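Local coordinates for toll-like receptor 13 (Mus musculus, PDB 4Z0C), which recognises and binds bacterial 23S rRNA as an innate immune receptor, signalling through MYD88 and TRAF6 to activate NF-kappa-B, at residues A[38-43]-A[62-67]; A[156-161]-A[179-184]; A[254-259]-A[284-289]; A[519-524]-A[548-553]. One frame throughout, in Å; residues are numbered along the deposited sequence.

Contact 1: residues A[38-43]-A[62-67]; sequences THLNLT and VDLRLE. With NAG (2-acetamido-2-deoxy-beta-D-glucopyranose), chain E; NAG (2-acetamido-2-deoxy-beta-D-glucopyranose), chain B.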
# COMPACT_ATOMS: atom_id res chain seq x y z
N THR A 38 28.86 -12.76 26.80
CA THR A 38 27.90 -13.41 27.69
C THR A 38 26.73 -14.05 26.96
O THR A 38 26.23 -15.08 27.39
CB THR A 38 27.39 -12.47 28.80
OG1 THR A 38 26.61 -11.42 28.26
CG2 THR A 38 28.59 -11.86 29.55
N HIS A 39 26.30 -13.45 25.85
CA HIS A 39 25.21 -14.01 25.03
C HIS A 39 25.68 -14.31 23.61
O HIS A 39 26.21 -13.42 22.91
CB HIS A 39 24.01 -13.07 24.95
CG HIS A 39 23.36 -12.78 26.27
ND1 HIS A 39 24.00 -12.12 27.29
CD2 HIS A 39 22.12 -13.07 26.73
CE1 HIS A 39 23.18 -12.00 28.32
NE2 HIS A 39 22.04 -12.59 28.01
N LEU A 40 25.49 -15.54 23.18
CA LEU A 40 25.93 -15.96 21.86
C LEU A 40 24.77 -16.62 21.15
O LEU A 40 24.23 -17.59 21.64
CB LEU A 40 27.08 -16.95 21.97
CG LEU A 40 27.61 -17.56 20.66
CD1 LEU A 40 28.11 -16.46 19.68
CD2 LEU A 40 28.72 -18.57 20.95
N ASN A 41 24.36 -16.08 20.00
CA ASN A 41 23.22 -16.62 19.26
C ASN A 41 23.63 -17.18 17.90
O ASN A 41 23.97 -16.42 17.00
CB ASN A 41 22.10 -15.56 19.11
CG ASN A 41 20.78 -16.17 18.60
OD1 ASN A 41 20.80 -17.26 18.03
ND2 ASN A 41 19.63 -15.50 18.83
N LEU A 42 23.57 -18.50 17.75
CA LEU A 42 23.97 -19.11 16.48
C LEU A 42 22.79 -19.75 15.76
O LEU A 42 22.95 -20.72 15.01
CB LEU A 42 25.08 -20.15 16.70
CG LEU A 42 26.47 -19.59 17.02
CD1 LEU A 42 27.17 -20.36 18.13
CD2 LEU A 42 27.31 -19.61 15.76
N THR A 43 21.61 -19.18 15.96
CA THR A 43 20.38 -19.65 15.31
C THR A 43 20.47 -19.59 13.78
O THR A 43 21.07 -18.66 13.24
CB THR A 43 19.18 -18.81 15.76
OG1 THR A 43 19.12 -18.83 17.19
CG2 THR A 43 17.86 -19.32 15.16
N VAL A 62 26.44 -16.92 29.18
CA VAL A 62 25.30 -17.07 30.05
C VAL A 62 24.14 -17.65 29.25
O VAL A 62 23.36 -18.44 29.76
CB VAL A 62 24.89 -15.72 30.67
CG1 VAL A 62 23.57 -15.85 31.37
CG2 VAL A 62 25.95 -15.25 31.65
N ASP A 63 24.06 -17.24 27.99
CA ASP A 63 22.94 -17.56 27.12
C ASP A 63 23.48 -18.09 25.80
O ASP A 63 24.12 -17.37 25.06
CB ASP A 63 22.14 -16.27 26.91
CG ASP A 63 20.82 -16.47 26.17
OD1 ASP A 63 20.78 -17.17 25.13
OD2 ASP A 63 19.82 -15.88 26.62
N LEU A 64 23.21 -19.34 25.49
CA LEU A 64 23.69 -19.92 24.24
C LEU A 64 22.51 -20.46 23.47
O LEU A 64 21.75 -21.28 23.98
CB LEU A 64 24.66 -21.06 24.52
CG LEU A 64 25.23 -21.78 23.29
CD1 LEU A 64 26.00 -20.78 22.43
CD2 LEU A 64 26.15 -22.91 23.73
N ARG A 65 22.34 -20.00 22.23
CA ARG A 65 21.23 -20.45 21.40
C ARG A 65 21.73 -21.06 20.10
O ARG A 65 22.37 -20.39 19.29
CB ARG A 65 20.27 -19.30 21.10
CG ARG A 65 19.61 -18.74 22.34
CD ARG A 65 18.75 -17.51 22.03
NE ARG A 65 18.44 -16.80 23.27
CZ ARG A 65 17.38 -16.01 23.46
NH1 ARG A 65 16.51 -15.77 22.46
NH2 ARG A 65 17.21 -15.44 24.64
N LEU A 66 21.40 -22.33 19.92
CA LEU A 66 21.81 -23.09 18.76
C LEU A 66 20.60 -23.57 18.03
O LEU A 66 20.64 -24.61 17.37
CB LEU A 66 22.64 -24.30 19.20
CG LEU A 66 24.06 -23.99 19.68
CD1 LEU A 66 24.60 -25.08 20.62
CD2 LEU A 66 24.96 -23.87 18.48
N GLU A 67 19.52 -22.79 18.13
CA GLU A 67 18.23 -23.12 17.52
C GLU A 67 18.34 -23.24 16.00
O GLU A 67 19.07 -22.48 15.36
CB GLU A 67 17.16 -22.08 17.90
CG GLU A 67 15.79 -22.32 17.27
CD GLU A 67 14.65 -21.60 17.99
OE1 GLU A 67 14.89 -20.80 18.91
OE2 GLU A 67 13.48 -21.85 17.63
C1 NAG E . 19.64 -14.15 19.32
C2 NAG E . 18.22 -13.61 18.99
C3 NAG E . 17.95 -12.31 19.73
C4 NAG E . 18.15 -12.53 21.22
C5 NAG E . 19.61 -12.93 21.37
C6 NAG E . 20.03 -13.02 22.83
C7 NAG E . 17.56 -14.17 16.71
C8 NAG E . 17.32 -13.67 15.31
N2 NAG E . 18.02 -13.29 17.59
O3 NAG E . 16.66 -11.85 19.44
O4 NAG E . 17.87 -11.36 21.96
O5 NAG E . 19.78 -14.18 20.73
O6 NAG E . 21.23 -13.76 22.93
O7 NAG E . 17.36 -15.35 17.01
C1 NAG B . 16.56 -10.90 22.42
C2 NAG B . 16.60 -10.20 23.76
C3 NAG B . 15.25 -9.54 24.07
C4 NAG B . 14.79 -8.63 22.92
C5 NAG B . 14.78 -9.46 21.64
C6 NAG B . 14.51 -8.61 20.41
C7 NAG B . 18.23 -11.15 25.37
C8 NAG B . 18.51 -12.27 26.35
N2 NAG B . 17.01 -11.15 24.79
O3 NAG B . 15.39 -8.78 25.24
O4 NAG B . 13.53 -7.96 23.15
O5 NAG B . 16.04 -10.08 21.39
O6 NAG B . 14.71 -9.47 19.31
O7 NAG B . 19.10 -10.30 25.13
O HOH W 1 21.92 -16.37 22.52

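Contact 2: residues A[156-161]-A[179-184]; sequences PCLERL and VSLTHL. With NAG (2-acetamido-2-deoxy-beta-D-glucopyranose), chain N.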
# COMPACT_ATOMS: atom_id res chain seq x y z
N PRO A 156 17.53 -32.11 41.14
CA PRO A 156 17.20 -31.46 42.42
C PRO A 156 16.32 -30.22 42.31
O PRO A 156 15.66 -29.89 43.28
CB PRO A 156 18.56 -31.08 42.99
CG PRO A 156 19.45 -30.96 41.79
CD PRO A 156 18.96 -31.97 40.79
N CYS A 157 16.31 -29.53 41.17
CA CYS A 157 15.58 -28.26 41.08
C CYS A 157 14.45 -28.21 40.05
O CYS A 157 13.84 -27.15 39.86
CB CYS A 157 16.55 -27.11 40.80
SG CYS A 157 17.56 -26.64 42.21
N LEU A 158 14.16 -29.34 39.41
CA LEU A 158 13.30 -29.36 38.24
C LEU A 158 11.86 -28.93 38.55
O LEU A 158 11.16 -29.62 39.27
CB LEU A 158 13.32 -30.75 37.61
CG LEU A 158 12.48 -30.83 36.34
CD1 LEU A 158 13.06 -29.92 35.26
CD2 LEU A 158 12.35 -32.27 35.85
N GLU A 159 11.44 -27.78 38.03
CA GLU A 159 10.10 -27.26 38.30
C GLU A 159 9.06 -27.45 37.18
O GLU A 159 7.87 -27.61 37.45
CB GLU A 159 10.16 -25.78 38.69
CG GLU A 159 10.75 -25.53 40.06
CD GLU A 159 10.74 -24.06 40.43
OE1 GLU A 159 10.03 -23.28 39.77
OE2 GLU A 159 11.42 -23.69 41.41
N ARG A 160 9.52 -27.38 35.93
CA ARG A 160 8.62 -27.42 34.79
C ARG A 160 9.10 -28.42 33.76
O ARG A 160 10.24 -28.36 33.30
CB ARG A 160 8.49 -26.03 34.17
CG ARG A 160 8.02 -25.00 35.16
CD ARG A 160 7.62 -23.70 34.53
NE ARG A 160 7.23 -22.74 35.56
CZ ARG A 160 6.45 -21.69 35.34
NH1 ARG A 160 5.98 -21.45 34.12
NH2 ARG A 160 6.15 -20.88 36.35
N LEU A 161 8.23 -29.35 33.39
CA LEU A 161 8.59 -30.39 32.45
C LEU A 161 7.58 -30.40 31.32
O LEU A 161 6.38 -30.57 31.54
CB LEU A 161 8.63 -31.75 33.15
CG LEU A 161 8.97 -32.92 32.22
CD1 LEU A 161 10.33 -32.67 31.57
CD2 LEU A 161 8.96 -34.24 32.99
N VAL A 179 9.72 -34.07 43.52
CA VAL A 179 9.21 -33.17 44.56
C VAL A 179 9.28 -31.69 44.25
O VAL A 179 8.61 -30.89 44.90
CB VAL A 179 9.87 -33.45 45.93
CG1 VAL A 179 9.79 -34.93 46.27
CG2 VAL A 179 11.30 -32.93 45.96
N SER A 180 10.11 -31.32 43.28
CA SER A 180 10.29 -29.93 42.92
C SER A 180 9.23 -29.48 41.90
O SER A 180 8.96 -28.29 41.77
CB SER A 180 11.69 -29.70 42.37
OG SER A 180 12.56 -29.24 43.38
N LEU A 181 8.63 -30.46 41.21
CA LEU A 181 7.80 -30.23 40.02
C LEU A 181 6.51 -29.45 40.25
O LEU A 181 5.65 -29.89 41.01
CB LEU A 181 7.45 -31.58 39.37
CG LEU A 181 7.13 -31.46 37.88
CD1 LEU A 181 8.36 -30.97 37.15
CD2 LEU A 181 6.66 -32.79 37.31
N THR A 182 6.36 -28.34 39.54
CA THR A 182 5.15 -27.52 39.67
C THR A 182 4.27 -27.59 38.42
O THR A 182 3.04 -27.55 38.51
CB THR A 182 5.49 -26.04 39.94
OG1 THR A 182 6.32 -25.54 38.88
CG2 THR A 182 6.23 -25.90 41.24
N HIS A 183 4.91 -27.69 37.25
CA HIS A 183 4.20 -27.73 35.97
C HIS A 183 4.56 -28.96 35.16
O HIS A 183 5.75 -29.25 34.94
CB HIS A 183 4.53 -26.49 35.13
CG HIS A 183 4.04 -25.21 35.71
ND1 HIS A 183 4.46 -24.73 36.94
CD2 HIS A 183 3.17 -24.29 35.23
CE1 HIS A 183 3.86 -23.58 37.19
NE2 HIS A 183 3.08 -23.29 36.17
N LEU A 184 3.54 -29.64 34.67
CA LEU A 184 3.76 -30.82 33.85
C LEU A 184 2.75 -30.84 32.71
O LEU A 184 1.57 -30.59 32.92
CB LEU A 184 3.63 -32.07 34.72
CG LEU A 184 3.73 -33.44 34.05
CD1 LEU A 184 5.13 -33.67 33.50
CD2 LEU A 184 3.34 -34.53 35.04
C1 NAG N . -1.10 -22.59 36.06
C2 NAG N . -1.00 -21.65 34.85
C3 NAG N . -1.38 -20.22 35.21
C4 NAG N . -2.75 -20.18 35.86
C5 NAG N . -2.74 -21.10 37.07
C6 NAG N . -4.14 -21.07 37.70
C7 NAG N . 0.63 -22.22 33.16
C8 NAG N . 1.94 -21.83 32.52
N2 NAG N . 0.34 -21.61 34.30
O3 NAG N . -1.33 -19.44 34.05
O4 NAG N . -3.08 -18.87 36.28
O5 NAG N . -2.36 -22.43 36.72
O6 NAG N . -4.15 -21.82 38.89
O7 NAG N . -0.11 -23.06 32.65

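Contact 3: residues A[254-259]-A[284-289]; sequences MDLSNW and LVFQKN. With NAG (2-acetamido-2-deoxy-beta-D-glucopyranose), chain O; NAG (2-acetamido-2-deoxy-beta-D-glucopyranose), chain F.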
# COMPACT_ATOMS: atom_id res chain seq x y z
N MET A 254 -10.19 -25.14 35.59
CA MET A 254 -10.38 -26.35 34.81
C MET A 254 -10.66 -26.01 33.36
O MET A 254 -11.28 -24.99 33.05
CB MET A 254 -11.55 -27.17 35.36
CG MET A 254 -11.54 -28.60 34.85
SD MET A 254 -12.48 -29.71 35.89
CE MET A 254 -12.11 -31.27 35.10
N ASP A 255 -10.22 -26.88 32.47
CA ASP A 255 -10.50 -26.69 31.06
C ASP A 255 -11.15 -27.97 30.56
O ASP A 255 -10.52 -29.02 30.52
CB ASP A 255 -9.20 -26.38 30.28
CG ASP A 255 -9.48 -25.76 28.89
OD1 ASP A 255 -10.59 -25.98 28.34
OD2 ASP A 255 -8.59 -25.08 28.34
N LEU A 256 -12.42 -27.86 30.17
CA LEU A 256 -13.19 -29.01 29.69
C LEU A 256 -13.65 -28.89 28.23
O LEU A 256 -14.65 -29.53 27.83
CB LEU A 256 -14.40 -29.23 30.61
CG LEU A 256 -14.11 -29.79 32.00
CD1 LEU A 256 -15.36 -29.83 32.84
CD2 LEU A 256 -13.52 -31.18 31.87
N SER A 257 -12.96 -28.09 27.43
CA SER A 257 -13.37 -27.85 26.03
C SER A 257 -13.30 -29.10 25.15
O SER A 257 -12.48 -29.98 25.37
CB SER A 257 -12.47 -26.77 25.42
OG SER A 257 -12.41 -25.62 26.24
N ASN A 258 -14.15 -29.17 24.13
CA ASN A 258 -14.06 -30.25 23.16
C ASN A 258 -12.85 -30.06 22.26
O ASN A 258 -12.31 -28.96 22.19
CB ASN A 258 -15.31 -30.28 22.28
CG ASN A 258 -16.55 -30.67 23.03
OD1 ASN A 258 -16.48 -31.43 24.00
ND2 ASN A 258 -17.70 -30.16 22.59
N TRP A 259 -12.47 -31.10 21.52
CA TRP A 259 -11.47 -30.92 20.47
C TRP A 259 -12.11 -30.21 19.28
O TRP A 259 -11.58 -29.20 18.80
CB TRP A 259 -10.89 -32.25 20.01
CG TRP A 259 -9.67 -32.08 19.16
CD1 TRP A 259 -9.46 -31.13 18.19
CD2 TRP A 259 -8.46 -32.85 19.23
NE1 TRP A 259 -8.21 -31.27 17.65
CE2 TRP A 259 -7.57 -32.32 18.27
CE3 TRP A 259 -8.04 -33.94 20.01
CZ2 TRP A 259 -6.29 -32.84 18.07
CZ3 TRP A 259 -6.77 -34.46 19.81
CH2 TRP A 259 -5.91 -33.91 18.85
N LEU A 284 -13.29 -21.48 34.70
CA LEU A 284 -13.74 -22.58 33.86
C LEU A 284 -13.66 -22.20 32.39
O LEU A 284 -14.35 -21.28 31.92
CB LEU A 284 -15.17 -23.01 34.24
CG LEU A 284 -15.73 -24.11 33.33
CD1 LEU A 284 -14.88 -25.37 33.42
CD2 LEU A 284 -17.18 -24.41 33.65
N VAL A 285 -12.80 -22.91 31.66
CA VAL A 285 -12.71 -22.76 30.22
C VAL A 285 -13.56 -23.85 29.55
O VAL A 285 -13.32 -25.05 29.72
CB VAL A 285 -11.24 -22.75 29.76
CG1 VAL A 285 -11.13 -22.51 28.25
CG2 VAL A 285 -10.48 -21.63 30.49
N PHE A 286 -14.54 -23.41 28.79
CA PHE A 286 -15.68 -24.25 28.41
C PHE A 286 -16.04 -24.00 26.94
O PHE A 286 -17.06 -23.39 26.63
CB PHE A 286 -16.85 -23.89 29.34
CG PHE A 286 -17.72 -25.05 29.72
CD1 PHE A 286 -17.17 -26.25 30.14
CD2 PHE A 286 -19.11 -24.93 29.68
CE1 PHE A 286 -17.97 -27.32 30.50
CE2 PHE A 286 -19.93 -25.99 30.04
CZ PHE A 286 -19.35 -27.18 30.45
N GLN A 287 -15.20 -24.53 26.04
CA GLN A 287 -15.20 -24.15 24.63
C GLN A 287 -15.54 -25.21 23.59
O GLN A 287 -15.43 -26.40 23.83
CB GLN A 287 -13.83 -23.58 24.26
CG GLN A 287 -13.44 -22.33 24.99
CD GLN A 287 -12.18 -21.74 24.40
OE1 GLN A 287 -11.42 -22.44 23.73
NE2 GLN A 287 -11.99 -20.44 24.58
N LYS A 288 -15.92 -24.72 22.40
CA LYS A 288 -16.12 -25.56 21.22
C LYS A 288 -17.37 -26.44 21.28
O LYS A 288 -17.30 -27.66 21.18
CB LYS A 288 -14.86 -26.36 20.84
CG LYS A 288 -13.73 -25.48 20.29
CD LYS A 288 -12.55 -26.29 19.74
CE LYS A 288 -11.28 -25.45 19.63
NZ LYS A 288 -10.07 -26.25 19.24
N ASN A 289 -18.52 -25.78 21.42
CA ASN A 289 -19.80 -26.45 21.25
C ASN A 289 -20.04 -27.44 22.36
O ASN A 289 -20.52 -28.56 22.17
CB ASN A 289 -19.84 -27.12 19.88
CG ASN A 289 -21.18 -27.68 19.55
OD1 ASN A 289 -22.22 -27.12 19.89
ND2 ASN A 289 -21.16 -28.84 18.90
C1 NAG O . -24.01 -28.88 18.24
C2 NAG O . -23.40 -29.38 16.95
C3 NAG O . -24.51 -30.17 16.29
C4 NAG O . -24.95 -31.31 17.24
C5 NAG O . -24.95 -30.92 18.74
C6 NAG O . -24.78 -32.11 19.67
C7 NAG O . -21.77 -28.33 15.46
C8 NAG O . -21.27 -27.04 14.90
N2 NAG O . -22.89 -28.27 16.17
O3 NAG O . -24.06 -30.65 15.05
O4 NAG O . -26.25 -31.74 16.87
O5 NAG O . -23.94 -29.99 19.10
O6 NAG O . -24.73 -31.64 21.00
O7 NAG O . -21.17 -29.37 15.24
C1 NAG F . -5.28 -25.90 27.89
C2 NAG F . -5.25 -24.38 28.02
C3 NAG F . -5.51 -23.68 26.69
C4 NAG F . -4.62 -24.28 25.61
C5 NAG F . -4.97 -25.77 25.57
C6 NAG F . -4.37 -26.52 24.40
C7 NAG F . -5.86 -23.26 30.03
C8 NAG F . -6.92 -22.76 30.97
N2 NAG F . -6.25 -23.99 29.00
O3 NAG F . -5.30 -22.30 26.80
O4 NAG F . -4.82 -23.62 24.39
O5 NAG F . -4.49 -26.30 26.78
O6 NAG F . -3.05 -26.03 24.23
O7 NAG F . -4.67 -23.00 30.20

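Contact 4: residues A[519-524]-A[548-553]; sequences PPFIKL and QGLGSL. With NAG (2-acetamido-2-deoxy-beta-D-glucopyranose), chain R.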
# COMPACT_ATOMS: atom_id res chain seq x y z
N PRO A 519 3.50 24.80 9.44
CA PRO A 519 4.24 23.56 9.70
C PRO A 519 3.31 22.68 10.50
O PRO A 519 2.73 23.15 11.48
CB PRO A 519 5.40 24.02 10.58
CG PRO A 519 5.51 25.47 10.36
CD PRO A 519 4.13 25.96 10.07
N PRO A 520 3.15 21.43 10.06
CA PRO A 520 2.12 20.53 10.61
C PRO A 520 2.37 20.05 12.04
O PRO A 520 1.41 19.77 12.76
CB PRO A 520 2.16 19.35 9.64
CG PRO A 520 3.53 19.39 9.03
CD PRO A 520 3.91 20.83 8.96
N PHE A 521 3.62 20.00 12.47
CA PHE A 521 3.97 19.47 13.79
C PHE A 521 4.28 20.59 14.78
O PHE A 521 4.85 20.36 15.84
CB PHE A 521 5.15 18.52 13.65
CG PHE A 521 4.97 17.51 12.56
CD1 PHE A 521 3.87 16.65 12.56
CD2 PHE A 521 5.86 17.44 11.50
CE1 PHE A 521 3.69 15.72 11.55
CE2 PHE A 521 5.68 16.52 10.47
CZ PHE A 521 4.61 15.65 10.50
N ILE A 522 3.90 21.80 14.41
CA ILE A 522 4.29 22.98 15.19
C ILE A 522 3.74 22.99 16.63
O ILE A 522 4.38 23.54 17.53
CB ILE A 522 3.91 24.29 14.43
CG1 ILE A 522 4.63 25.49 15.03
CG2 ILE A 522 2.41 24.50 14.42
CD1 ILE A 522 6.11 25.33 15.02
N LYS A 523 2.60 22.36 16.88
CA LYS A 523 2.03 22.36 18.23
C LYS A 523 2.41 21.14 19.08
O LYS A 523 2.11 21.09 20.27
CB LYS A 523 0.51 22.53 18.18
CG LYS A 523 -0.01 23.93 18.56
CD LYS A 523 0.79 25.07 17.91
CE LYS A 523 1.80 25.71 18.86
NZ LYS A 523 1.16 26.45 19.98
N LEU A 524 3.08 20.16 18.47
CA LEU A 524 3.42 18.95 19.18
C LEU A 524 4.70 19.12 20.00
O LEU A 524 5.75 18.56 19.68
CB LEU A 524 3.57 17.80 18.19
CG LEU A 524 2.32 17.54 17.35
CD1 LEU A 524 2.59 16.43 16.34
CD2 LEU A 524 1.11 17.23 18.22
N GLN A 548 9.73 22.22 12.01
CA GLN A 548 9.57 23.34 12.93
C GLN A 548 8.73 22.94 14.15
O GLN A 548 7.68 22.31 14.02
CB GLN A 548 8.88 24.48 12.17
CG GLN A 548 8.89 25.85 12.83
CD GLN A 548 10.20 26.59 12.65
OE1 GLN A 548 11.13 26.10 12.01
NE2 GLN A 548 10.27 27.80 13.22
N GLY A 549 9.22 23.28 15.33
CA GLY A 549 8.46 23.11 16.56
C GLY A 549 8.80 21.82 17.28
O GLY A 549 8.27 21.55 18.35
N LEU A 550 9.71 21.05 16.69
CA LEU A 550 10.02 19.71 17.17
C LEU A 550 11.35 19.60 17.95
O LEU A 550 12.11 18.64 17.78
CB LEU A 550 9.97 18.71 16.01
CG LEU A 550 8.55 18.38 15.53
CD1 LEU A 550 8.56 17.44 14.34
CD2 LEU A 550 7.78 17.75 16.67
N GLY A 551 11.61 20.57 18.82
CA GLY A 551 12.82 20.58 19.63
C GLY A 551 12.93 19.46 20.65
O GLY A 551 14.02 19.16 21.13
N SER A 552 11.82 18.83 20.99
CA SER A 552 11.83 17.71 21.95
C SER A 552 11.99 16.35 21.28
O SER A 552 12.16 15.33 21.96
CB SER A 552 10.57 17.73 22.80
OG SER A 552 9.41 17.65 21.98
N LEU A 553 11.91 16.31 19.96
CA LEU A 553 11.91 15.03 19.25
C LEU A 553 13.20 14.27 19.51
O LEU A 553 14.29 14.86 19.52
CB LEU A 553 11.69 15.23 17.75
CG LEU A 553 11.28 14.02 16.91
CD1 LEU A 553 9.88 13.57 17.27
CD2 LEU A 553 11.37 14.32 15.39
C1 NAG R . 15.93 18.16 27.05
C2 NAG R . 14.78 19.11 26.76
C3 NAG R . 14.57 20.09 27.91
C4 NAG R . 14.60 19.42 29.29
C5 NAG R . 15.71 18.39 29.42
C6 NAG R . 15.53 17.59 30.71
C7 NAG R . 14.11 20.41 24.80
C8 NAG R . 14.55 21.50 23.87
N2 NAG R . 15.06 19.87 25.56
O3 NAG R . 13.32 20.71 27.72
O4 NAG R . 14.78 20.41 30.29
O5 NAG R . 15.74 17.52 28.30
O6 NAG R . 15.64 18.43 31.84
O7 NAG R . 12.93 20.06 24.82
O HOH W 2 6.38 21.07 12.09

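Contact 1: residues A[38-43]-A[62-67]
Strands 39-41 and 63-65, from the first two leucine-rich repeats, illustrate how a solenoid stacks like on like. On the core face L40 and L64 lie side by side, CG anti to the backbone N in both, and the CD1 methyl of L64 fills the hollow beside L40, 3.8 Å from L40 CD2. Two residues on, L66 CD2 repeats this against L42 CB at 4.1 Å. Parallel-strand hydrogen bonds join the backbones, T38 O accepting from V62 N and D63 N. The opposite face carries H39, N41, D63 and R65. The H39 ring, stacked on H15, crosses D63 obliquely and brings CD2 to 3.2 Å from D63 CB. Extended R65 grips D63, two residues back, side-on: NE lies 3.0 Å from D63 OD1, while NH2 reaches OD2, both on syn lone pairs. With its orientation fixed, the guanidinium offers one face to the sugar on N41, whose C6 is 4.0 Å from R65 CZ. T43 N donates to N41 OD1, an Asx turn, and T43 OG1 adds a second bond to that oxygen. A water links D63 OD1 to the sugar's O6. Paired with R65, D63 probably stays ionised, so the sugar rests on a charge-balanced surface.

Contact 2: residues A[156-161]-A[179-184]
R160 and H183 leave neighbouring strands in the same direction, each with CG anti to its carbonyl carbon, and so arrive as nearly parallel plates. The guanidinium lies flat on the imidazole, centres 3.8 Å apart and planes tilted by 15°, with H183 CE1 offset toward the rim of the R160 group. R160 CD adds a CH-pi contact over the same ring face. An in-plane bond from H183 ND1 to T182 OG1 at 2.8 Å sets the ring's rotation. That hydroxyl donates to E159 O at 3.0 Å, from above the carbonyl plane. E159 O is gripped three times, since T182 N sits on a lone pair at 2.7 Å and H183 N approaches nearly along the C=O axis. L161 N to H183 O continues the parallel ladder between these two leucine-rich repeats. On the core face L161 and L184 run side by side, CD2 to CD1 3.9 Å apart, and L181 CD1 fits against L161 CB. S180 OG donates to P156 O at 3.2 Å. The bond to T182 OG1 places a proton on ND1; the guanidinium over the face would probably disfavour a second one on NE2, making the pair a cation over a neutral ring.

Contact 3: residues A[254-259]-A[284-289]
Packing is closest at the C-terminal ends of strands 253-255 and 283-285. V285 N donates to M254 O and L256 N to V285 O, both nearly along the C=O axis. On the core side L284 and F286 pack together, L284 CD2 standing 3.9 Å above the F286 ring toward its rim, while L256 CB meets the edge of that ring at 4.1 Å from CE1. Helix 268-275 covers this layer through L275 and M268. Within 254-259, D255 OD1 takes the S257 hydroxyl at 2.8 Å on its syn lone pair, and the same OG accepts from Q287 N of the next repeat. N258 then ties the turn, its backbone N to Q287 O and its ND2 to K288 O at 2.9 Å, the amide also serving G264 O. Beyond this point the contact loosens. W259 is exposed and points away, while K288 runs alongside, its CD 3.2 Å from W259 O and its NZ making just a weak bond to that oxygen. Sugars border the contact: D255 OD2 accepts from N2 of one NAG (chain F) at 2.7 Å, V285 CG2 lies near its methyl, and N289 ND2, which also bonds to L261 O, reaches O5 of another (chain O). Stacked parallel strands with hydrogen-bonded exit turns are characteristic of a leucine-rich repeat solenoid, here LRR 10 joined to LRR 11 with helix 268-275 on the return path.

Contact 4: residues A[519-524]-A[548-553]
The ring of F521 has the CG of P520 on one face, 3.8 Å above the plane and offset toward the rim, and F546 packs with it in an edge-to-face pair. L550 CD1 meets the same residue obliquely, 3.6 Å from F521 CB, and the other branch, L550 CD2, reaches back to L524 O at 3.7 Å. The P519 ring lies alongside Q548, both pointing the same way, with CB atoms 3.9 Å apart. These loops precede strands 529-531 and 555-557 of successive leucine-rich repeats, and their inward side chains join the solenoid core, where L530 touches both F521 and L550. No hydrogen bond passes directly between the segments. Instead one water receives F521 N at 3.0 Å and donates to Q548 O at 2.6 Å, spanning the two backbones. I522, CG1 anti to its backbone N, sends CD1 beside the bent Q548 chain and to 3.6 Å from the CA of G549. With phi at 96°, G549 adopts a conformation that comes easily to a residue without a side chain, and that absence is what admits the isoleucine methyl so close. Type I turns hold each loop in shape, and S552 OG bonds to K525 O and L527 O, just beyond 519-524.

From the N terminus the four contacts follow in series, each closing its own loop before the next opens, so none nest or cross. Contact 1 closes one leucine-rich repeat near the start of the chain. Contact 2 closes another further along, and the centres of contact 1 and contact 2 are about 24 Å apart. Contact 3 closes a third, its centre about 26 Å from that of contact 2, and its loop includes helix 268-275. All three join adjacent parallel strands, whereas contact 4 joins the loops ahead of two later strands and lies across the chain's centre from contacts 2 and 3. Together they show how short neighbour-to-neighbour ties, repeated along the curve, build the horseshoe of the ectodomain.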